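PDB 3VU0: putative uncharacterized protein, which forms the C-terminal globular domain of an archaeal AglB protein and contains the AglB core domain. Local coordinates for residues Leu11-Lys15 with Ile44-Lys50. Numbering follows the deposited sequence.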
ATOM      1  N   LEU A  11      -4.810 -11.918  -6.354  1.00 12.75           N
ATOM      2  CA  LEU A  11      -5.699 -11.359  -7.364  1.00 15.08           C
ATOM      3  C   LEU A  11      -6.938 -12.224  -7.591  1.00 14.95           C
ATOM      4  O   LEU A  11      -8.045 -11.701  -7.733  1.00 13.81           O
ATOM      5  CB  LEU A  11      -4.935 -11.159  -8.680  1.00 14.45           C
ATOM      6  CG  LEU A  11      -3.836 -10.086  -8.647  1.00 14.37           C
ATOM      7  CD1 LEU A  11      -2.996 -10.161  -9.919  1.00 14.40           C
ATOM      8  CD2 LEU A  11      -4.463  -8.703  -8.503  1.00 13.91           C
ATOM      9  N   ASN A  12      -6.754 -13.541  -7.622  1.00 16.55           N
ATOM     10  CA  ASN A  12      -7.883 -14.448  -7.820  1.00 18.03           C
ATOM     11  C   ASN A  12      -8.812 -14.395  -6.617  1.00 17.97           C
ATOM     12  O   ASN A  12     -10.036 -14.464  -6.759  1.00 15.75           O
ATOM     13  CB  ASN A  12      -7.407 -15.892  -8.021  1.00 22.34           C
ATOM     14  CG  ASN A  12      -6.685 -16.091  -9.338  1.00 25.71           C
ATOM     15  OD1 ASN A  12      -7.015 -15.461 -10.346  1.00 28.57           O
ATOM     16  ND2 ASN A  12      -5.703 -16.985  -9.342  1.00 28.77           N
ATOM     17  N   TRP A  13      -8.224 -14.276  -5.430  1.00 16.96           N
ATOM     18  CA  TRP A  13      -9.010 -14.203  -4.209  1.00 15.61           C
ATOM     19  C   TRP A  13      -9.863 -12.931  -4.212  1.00 16.00           C
ATOM     20  O   TRP A  13     -11.064 -12.980  -3.935  1.00 13.05           O
ATOM     21  CB  TRP A  13      -8.095 -14.202  -2.977  1.00 16.23           C
ATOM     22  CG  TRP A  13      -8.841 -14.322  -1.673  1.00 15.12           C
ATOM     23  CD1 TRP A  13      -9.181 -15.477  -1.022  1.00 14.09           C
ATOM     24  CD2 TRP A  13      -9.377 -13.248  -0.888  1.00 15.40           C
ATOM     25  NE1 TRP A  13      -9.894 -15.187   0.120  1.00 15.45           N
ATOM     26  CE2 TRP A  13     -10.029 -13.827   0.226  1.00 15.58           C
ATOM     27  CE3 TRP A  13      -9.369 -11.851  -1.016  1.00 16.85           C
ATOM     28  CZ2 TRP A  13     -10.671 -13.057   1.204  1.00 14.88           C
ATOM     29  CZ3 TRP A  13     -10.009 -11.083  -0.041  1.00 14.41           C
ATOM     30  CH2 TRP A  13     -10.649 -11.691   1.054  1.00 15.09           C
HETATM   31  N   MSE A  14      -9.262 -11.786  -4.527  1.00 16.41           N
HETATM   32  CA  MSE A  14     -10.055 -10.565  -4.516  1.00 18.87           C
HETATM   33  C   MSE A  14     -11.083 -10.509  -5.638  1.00 18.57           C
HETATM   34  O   MSE A  14     -12.128  -9.869  -5.494  1.00 14.10           O
HETATM   35  CB  MSE A  14      -9.175  -9.295  -4.492  1.00 24.20           C
HETATM   36  CG  MSE A  14      -7.857  -9.315  -5.243  1.00 30.59           C
HETATM   37 SE   MSE A  14      -6.663  -7.895  -4.559  1.00 38.47          SE
HETATM   38  CE  MSE A  14      -7.741  -6.361  -4.988  1.00 33.98           C
ATOM     39  N   LYS A  15     -10.809 -11.207  -6.736  1.00 18.04           N
ATOM     40  CA  LYS A  15     -11.739 -11.227  -7.854  1.00 21.23           C
ATOM     41  C   LYS A  15     -13.064 -11.867  -7.450  1.00 22.54           C
ATOM     42  O   LYS A  15     -14.134 -11.388  -7.825  1.00 24.55           O
ATOM     43  CB  LYS A  15     -11.156 -12.007  -9.037  1.00 20.72           C
ATOM     44  CG  LYS A  15     -12.048 -11.969 -10.276  1.00 24.06           C
ATOM     45  CD  LYS A  15     -11.453 -12.764 -11.429  1.00 25.82           C
ATOM     46  CE  LYS A  15     -12.290 -12.610 -12.692  1.00 27.23           C
ATOM     47  NZ  LYS A  15     -11.694 -13.353 -13.837  1.00 29.71           N
ATOM     48  N   ILE A  44      -4.703  -5.171 -10.462  1.00 16.96           N
ATOM     49  CA  ILE A  44      -5.915  -5.118  -9.669  1.00 18.18           C
ATOM     50  C   ILE A  44      -7.116  -4.742 -10.529  1.00 20.43           C
ATOM     51  O   ILE A  44      -8.185  -5.350 -10.421  1.00 19.31           O
ATOM     52  CB  ILE A  44      -5.749  -4.111  -8.520  1.00 17.45           C
ATOM     53  CG1 ILE A  44      -4.622  -4.585  -7.597  1.00 16.70           C
ATOM     54  CG2 ILE A  44      -7.055  -3.968  -7.744  1.00 18.13           C
ATOM     55  CD1 ILE A  44      -4.267  -3.603  -6.497  1.00 19.04           C
ATOM     56  N   LEU A  45      -6.926  -3.755 -11.397  1.00 20.87           N
ATOM     57  CA  LEU A  45      -7.995  -3.288 -12.271  1.00 24.43           C
ATOM     58  C   LEU A  45      -8.395  -4.303 -13.344  1.00 24.71           C
ATOM     59  O   LEU A  45      -9.581  -4.569 -13.541  1.00 26.38           O
ATOM     60  CB  LEU A  45      -7.579  -1.980 -12.956  1.00 25.15           C
ATOM     61  CG  LEU A  45      -8.585  -0.824 -13.065  1.00 25.75           C
ATOM     62  CD1 LEU A  45      -8.269  -0.035 -14.326  1.00 26.77           C
ATOM     63  CD2 LEU A  45     -10.017  -1.334 -13.128  1.00 26.27           C
ATOM     64  N   TYR A  46      -7.412  -4.878 -14.029  1.00 24.93           N
ATOM     65  CA  TYR A  46      -7.704  -5.820 -15.109  1.00 25.92           C
ATOM     66  C   TYR A  46      -7.733  -7.304 -14.771  1.00 24.97           C
ATOM     67  O   TYR A  46      -8.372  -8.081 -15.477  1.00 25.44           O
ATOM     68  CB  TYR A  46      -6.740  -5.566 -16.275  1.00 27.40           C
ATOM     69  CG  TYR A  46      -6.873  -4.160 -16.819  1.00 30.80           C
ATOM     70  CD1 TYR A  46      -8.073  -3.723 -17.377  1.00 31.47           C
ATOM     71  CD2 TYR A  46      -5.822  -3.249 -16.721  1.00 32.49           C
ATOM     72  CE1 TYR A  46      -8.228  -2.411 -17.818  1.00 33.26           C
ATOM     73  CE2 TYR A  46      -5.967  -1.934 -17.160  1.00 33.46           C
ATOM     74  CZ  TYR A  46      -7.171  -1.523 -17.705  1.00 34.04           C
ATOM     75  OH  TYR A  46      -7.323  -0.223 -18.124  1.00 34.47           O
ATOM     76  N   VAL A  47      -7.048  -7.709 -13.708  1.00 23.82           N
ATOM     77  CA  VAL A  47      -7.054  -9.115 -13.326  1.00 24.36           C
ATOM     78  C   VAL A  47      -8.063  -9.368 -12.210  1.00 25.16           C
ATOM     79  O   VAL A  47      -8.817 -10.341 -12.254  1.00 24.77           O
ATOM     80  CB  VAL A  47      -5.665  -9.588 -12.857  1.00 24.76           C
ATOM     81  CG1 VAL A  47      -5.737 -11.042 -12.412  1.00 25.95           C
ATOM     82  CG2 VAL A  47      -4.652  -9.427 -13.985  1.00 24.68           C
ATOM     83  N   ALA A  48      -8.079  -8.485 -11.216  1.00 23.89           N
ATOM     84  CA  ALA A  48      -8.998  -8.620 -10.088  1.00 23.38           C
ATOM     85  C   ALA A  48     -10.338  -7.958 -10.401  1.00 22.30           C
ATOM     86  O   ALA A  48     -11.335  -8.199  -9.719  1.00 21.04           O
ATOM     87  CB  ALA A  48      -8.381  -7.998  -8.836  1.00 21.79           C
ATOM     88  N   LYS A  49     -10.348  -7.121 -11.436  1.00 22.09           N
ATOM     89  CA  LYS A  49     -11.554  -6.420 -11.868  1.00 22.34           C
ATOM     90  C   LYS A  49     -12.101  -5.479 -10.800  1.00 20.90           C
ATOM     91  O   LYS A  49     -13.314  -5.408 -10.587  1.00 20.50           O
ATOM     92  CB  LYS A  49     -12.642  -7.430 -12.263  1.00 24.09           C
ATOM     93  CG  LYS A  49     -12.195  -8.482 -13.268  1.00 25.03           C
ATOM     94  CD  LYS A  49     -11.729  -7.848 -14.576  1.00 26.27           C
ATOM     95  CE  LYS A  49     -11.239  -8.907 -15.556  1.00 27.62           C
ATOM     96  NZ  LYS A  49     -10.747  -8.305 -16.833  1.00 28.26           N
ATOM     97  N   LYS A  50     -11.209  -4.753 -10.137  1.00 19.25           N
ATOM     98  CA  LYS A  50     -11.614  -3.820  -9.095  1.00 19.26           C
ATOM     99  C   LYS A  50     -11.005  -2.443  -9.342  1.00 20.09           C
ATOM    100  O   LYS A  50      -9.858  -2.333  -9.775  1.00 21.72           O
ATOM    101  CB  LYS A  50     -11.176  -4.349  -7.723  1.00 20.46           C
ATOM    102  CG  LYS A  50     -11.690  -5.752  -7.415  1.00 18.79           C
ATOM    103  CD  LYS A  50     -13.173  -5.728  -7.079  1.00 20.96           C
ATOM    104  CE  LYS A  50     -13.766  -7.129  -7.041  1.00 20.11           C
ATOM    105  NZ  LYS A  50     -13.877  -7.718  -8.399  1.00 22.00           N
TER
HETATM  106  O   HOH W   1      -9.232 -11.883 -14.384  1.00 28.34           O
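A helix can pack against the segment in which another helix gives way to a turn, and Leu11-Lys15 meeting Ile44-Lys50 illustrates this. Apolar contacts form the interior. Ala48 is small enough to let the helix come close (Lys15 CA to Ala48 CA, 4.4 Å), and its CB lies 4.0 Å from Leu11 CD2 and 3.9 Å from CG of Met14, a selenomethionine. Leu11 also reaches Val47 (CD1 to CG1, 3.8 Å), while CE of Met14 touches CG2 of Ile44 at 3.7 Å.

Polar contacts join the segments without a direct hydrogen bond. Lys15 CA makes a CA-H...O contact with Ala48 O (3.6 Å), and a water accepts from Lys15 NZ (2.9 Å) and donates to Val47 O (2.7 Å). Lys50 CE packs against Met14 O (3.5 Å), its NZ donating to Ala48 O (2.9 Å) within its own segment.

Lys49, in the left-handed conformation (phi 62°, psi 42°), follows the helix, and Lys50 N returns to Ile44 O at 3.1 Å. In this alpha/beta domain helix 5-17 reaches both outermost strands of the mixed sheet, with Met14 on Val34 of strand 33-35 and Trp13 on strand 147-153.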